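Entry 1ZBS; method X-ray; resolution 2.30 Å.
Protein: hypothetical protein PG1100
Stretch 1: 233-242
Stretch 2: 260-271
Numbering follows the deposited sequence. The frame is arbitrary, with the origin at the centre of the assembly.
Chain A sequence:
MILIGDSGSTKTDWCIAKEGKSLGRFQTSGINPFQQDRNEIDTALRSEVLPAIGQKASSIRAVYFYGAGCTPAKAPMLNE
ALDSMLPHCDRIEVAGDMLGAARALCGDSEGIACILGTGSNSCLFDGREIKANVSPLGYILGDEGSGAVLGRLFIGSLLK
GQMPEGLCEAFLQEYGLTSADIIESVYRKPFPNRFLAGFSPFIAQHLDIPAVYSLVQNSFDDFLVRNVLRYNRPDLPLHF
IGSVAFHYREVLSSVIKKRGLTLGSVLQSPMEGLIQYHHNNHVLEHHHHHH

Stretch 1, residues 233-242: RPDLPLHFIG
Stretch 2 (260-271) GLTLGSVLQSPM

Within stretches 233-242 and 260-271, strands 238-241 and 263-267 pair in parallel, their axes inclined by 10° and approaching to 4.3 Å. A type I turn from Arg233 to Leu236, closed by Leu236 N to Arg233 O (2.9 Å), leads into the first strand; extended backbone angles continue through Ile241 (-137/155). Leu238 N donates to Thr262 O (2.9 Å). Its carbonyl then receives two bonds, from Gly264 N to Leu238 O (2.5 Å) and from Ser265 N to Leu238 O (3.2 Å), because Gly264, at -83/-54, forms a β-bulge that shifts the register by one: Leu238 pairs with Leu263, but His239 with Ser265, Phe240 with Val266 and Ile241 with Leu267. Beyond the bulge the ladder is regular, with Phe240 N to Ser265 O at 2.7 Å and Leu267 N to Phe240 O at 3.1 Å. It frays at Gly242 (121/153), at the N-cap of a helix, where Gly242 N makes weak bonds to Leu267 O (3.2 Å) and Gln268 O (3.1 Å).

Leu238, Phe240, Leu263 and Val266 share one face of the sheet. Phe240 (chi1 -71°, chi2 -99°) places CD2 3.9 Å from CD1 of Leu263 (t, p), while Leu238 CD2 lies 4.0 Å from CD1 of Leu261 (m, t). Leu261 CD2 also packs against Pro234 CB at 3.7 Å, extending the apolar contact to the turn.

On the other face, His239 (chi1 and chi2 both -71°) hydrogen-bonds through ND1 to OG of Ser265 (p) at 2.7 Å, at the ring edge. At the bulge, Gly264 CA sits over one face of the His239 ring, 4.0 Å from the ring centroid; an ideal CB on Gly264 would fall 2.6 Å from His239 CE1, a clash. Ile241 (chi1 -144°, chi2 75°) sets CD1 3.8 Å from Leu267 CB and CG1 3.8 Å from Pro270 CD. Ser269 OG caps the following turn, accepting from Met271 N at 2.9 Å.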

# COMPACT_ATOMS: atom_id res chain seq x y z
N ARG A 233 -4.14 -23.68 17.28
CA ARG A 233 -3.36 -24.23 18.38
C ARG A 233 -3.22 -23.24 19.55
O ARG A 233 -2.10 -22.90 19.95
CB ARG A 233 -1.96 -24.65 17.88
CG ARG A 233 -1.95 -25.85 16.93
CD ARG A 233 -2.43 -27.12 17.62
NE ARG A 233 -1.58 -27.48 18.77
CZ ARG A 233 -0.40 -28.09 18.67
NH1 ARG A 233 0.08 -28.41 17.48
NH2 ARG A 233 0.30 -28.36 19.75
N PRO A 234 -4.35 -22.77 20.11
CA PRO A 234 -4.31 -21.82 21.22
C PRO A 234 -3.73 -22.40 22.50
O PRO A 234 -3.79 -21.78 23.57
CB PRO A 234 -5.77 -21.42 21.39
CG PRO A 234 -6.48 -22.69 21.03
CD PRO A 234 -5.74 -23.11 19.77
N ASP A 235 -3.18 -23.60 22.41
CA ASP A 235 -2.56 -24.25 23.55
C ASP A 235 -1.10 -23.82 23.56
O ASP A 235 -0.46 -23.75 24.61
CB ASP A 235 -2.67 -25.77 23.44
CG ASP A 235 -2.44 -26.26 22.03
OD1 ASP A 235 -3.18 -25.82 21.13
OD2 ASP A 235 -1.52 -27.09 21.82
N LEU A 236 -0.59 -23.52 22.37
CA LEU A 236 0.79 -23.07 22.21
C LEU A 236 0.94 -21.60 22.55
O LEU A 236 0.18 -20.77 22.07
CB LEU A 236 1.27 -23.30 20.78
CG LEU A 236 1.84 -24.67 20.42
CD1 LEU A 236 1.27 -25.76 21.31
CD2 LEU A 236 1.50 -24.93 18.94
N PRO A 237 1.92 -21.27 23.40
CA PRO A 237 2.15 -19.87 23.78
C PRO A 237 2.80 -19.12 22.62
O PRO A 237 3.60 -19.69 21.87
CB PRO A 237 3.08 -20.00 24.98
CG PRO A 237 3.90 -21.21 24.62
CD PRO A 237 2.82 -22.17 24.13
N LEU A 238 2.45 -17.84 22.45
CA LEU A 238 3.00 -17.02 21.37
C LEU A 238 4.37 -16.43 21.67
O LEU A 238 4.56 -15.73 22.66
CB LEU A 238 2.03 -15.88 21.04
CG LEU A 238 0.86 -16.15 20.10
CD1 LEU A 238 0.26 -17.51 20.37
CD2 LEU A 238 -0.19 -15.05 20.27
N HIS A 239 5.33 -16.72 20.80
CA HIS A 239 6.68 -16.20 20.95
C HIS A 239 6.89 -15.14 19.88
O HIS A 239 6.57 -15.35 18.72
CB HIS A 239 7.69 -17.33 20.80
CG HIS A 239 7.70 -18.28 21.96
ND1 HIS A 239 8.18 -17.93 23.21
CD2 HIS A 239 7.25 -19.55 22.08
CE1 HIS A 239 8.03 -18.94 24.03
NE2 HIS A 239 7.47 -19.94 23.37
N PHE A 240 7.44 -13.99 20.27
CA PHE A 240 7.64 -12.89 19.33
C PHE A 240 9.05 -12.36 19.27
O PHE A 240 9.80 -12.40 20.25
CB PHE A 240 6.73 -11.71 19.66
CG PHE A 240 5.28 -11.95 19.37
CD1 PHE A 240 4.70 -11.47 18.20
CD2 PHE A 240 4.48 -12.64 20.29
CE1 PHE A 240 3.35 -11.66 17.94
CE2 PHE A 240 3.12 -12.84 20.04
CZ PHE A 240 2.55 -12.34 18.86
N ILE A 241 9.41 -11.85 18.10
CA ILE A 241 10.73 -11.27 17.92
C ILE A 241 10.56 -9.98 17.12
O ILE A 241 9.58 -9.81 16.40
CB ILE A 241 11.66 -12.27 17.20
CG1 ILE A 241 13.07 -12.13 17.76
CG2 ILE A 241 11.64 -12.06 15.70
CD1 ILE A 241 13.21 -12.76 19.14
N GLY A 242 11.49 -9.05 17.27
CA GLY A 242 11.39 -7.82 16.51
C GLY A 242 11.30 -6.51 17.28
O GLY A 242 10.83 -6.46 18.42
N GLY A 260 -7.74 -14.29 24.66
CA GLY A 260 -7.66 -15.54 25.38
C GLY A 260 -6.44 -16.39 25.08
O GLY A 260 -6.40 -17.58 25.39
N LEU A 261 -5.44 -15.78 24.46
CA LEU A 261 -4.22 -16.49 24.12
C LEU A 261 -3.18 -16.20 25.20
O LEU A 261 -3.36 -15.30 26.03
CB LEU A 261 -3.72 -16.04 22.74
CG LEU A 261 -4.65 -16.36 21.55
CD1 LEU A 261 -4.11 -15.74 20.27
CD2 LEU A 261 -4.76 -17.87 21.39
N THR A 262 -2.10 -16.97 25.21
CA THR A 262 -1.04 -16.76 26.19
C THR A 262 0.26 -16.36 25.51
O THR A 262 0.64 -16.91 24.48
CB THR A 262 -0.79 -18.05 27.04
OG1 THR A 262 -0.43 -19.14 26.18
CG2 THR A 262 -2.05 -18.42 27.81
N LEU A 263 0.93 -15.37 26.09
CA LEU A 263 2.19 -14.88 25.56
C LEU A 263 3.32 -15.79 26.03
O LEU A 263 3.46 -16.04 27.23
CB LEU A 263 2.45 -13.45 26.05
CG LEU A 263 3.77 -12.80 25.63
CD1 LEU A 263 3.85 -12.74 24.11
CD2 LEU A 263 3.86 -11.39 26.21
N GLY A 264 4.10 -16.29 25.09
CA GLY A 264 5.22 -17.15 25.44
C GLY A 264 6.42 -16.30 25.82
O GLY A 264 7.00 -16.47 26.90
N SER A 265 6.80 -15.39 24.93
CA SER A 265 7.93 -14.50 25.18
C SER A 265 8.09 -13.50 24.04
O SER A 265 7.65 -13.74 22.92
CB SER A 265 9.23 -15.30 25.30
OG SER A 265 9.64 -15.83 24.04
N VAL A 266 8.71 -12.36 24.34
CA VAL A 266 8.98 -11.34 23.35
C VAL A 266 10.37 -10.78 23.58
O VAL A 266 10.70 -10.36 24.69
CB VAL A 266 7.93 -10.18 23.38
CG1 VAL A 266 7.75 -9.67 24.79
CG2 VAL A 266 8.38 -9.06 22.46
N LEU A 267 11.19 -10.81 22.54
CA LEU A 267 12.56 -10.31 22.59
C LEU A 267 12.82 -9.50 21.32
O LEU A 267 12.28 -9.81 20.26
CB LEU A 267 13.55 -11.47 22.67
CG LEU A 267 13.83 -12.16 24.01
CD1 LEU A 267 14.73 -13.38 23.80
CD2 LEU A 267 14.49 -11.18 24.97
N GLN A 268 13.66 -8.47 21.43
CA GLN A 268 13.97 -7.65 20.26
C GLN A 268 14.77 -8.43 19.21
O GLN A 268 14.42 -8.42 18.02
CB GLN A 268 14.72 -6.39 20.70
CG GLN A 268 15.13 -5.49 19.54
CD GLN A 268 15.34 -4.03 19.95
OE1 GLN A 268 15.90 -3.74 21.01
NE2 GLN A 268 14.90 -3.11 19.10
N SER A 269 15.81 -9.13 19.66
CA SER A 269 16.70 -9.91 18.78
C SER A 269 16.72 -11.41 19.11
O SER A 269 16.52 -11.82 20.25
CB SER A 269 18.13 -9.36 18.88
OG SER A 269 19.10 -10.27 18.36
N PRO A 270 16.93 -12.26 18.09
CA PRO A 270 16.99 -13.71 18.30
C PRO A 270 18.45 -14.13 18.45
O PRO A 270 18.75 -15.31 18.61
CB PRO A 270 16.39 -14.26 17.01
CG PRO A 270 16.94 -13.31 15.99
CD PRO A 270 16.73 -11.95 16.66
N MSE A 271 19.35 -13.16 18.39
CA MSE A 271 20.76 -13.46 18.47
C MSE A 271 21.15 -14.33 19.67
O MSE A 271 21.73 -15.39 19.49
CB MSE A 271 21.59 -12.19 18.47
CG MSE A 271 23.05 -12.46 18.16
SE MSE A 271 23.27 -13.50 16.53
CE MSE A 271 23.32 -15.28 17.25
O HOH W 1 -1.75 -19.04 22.58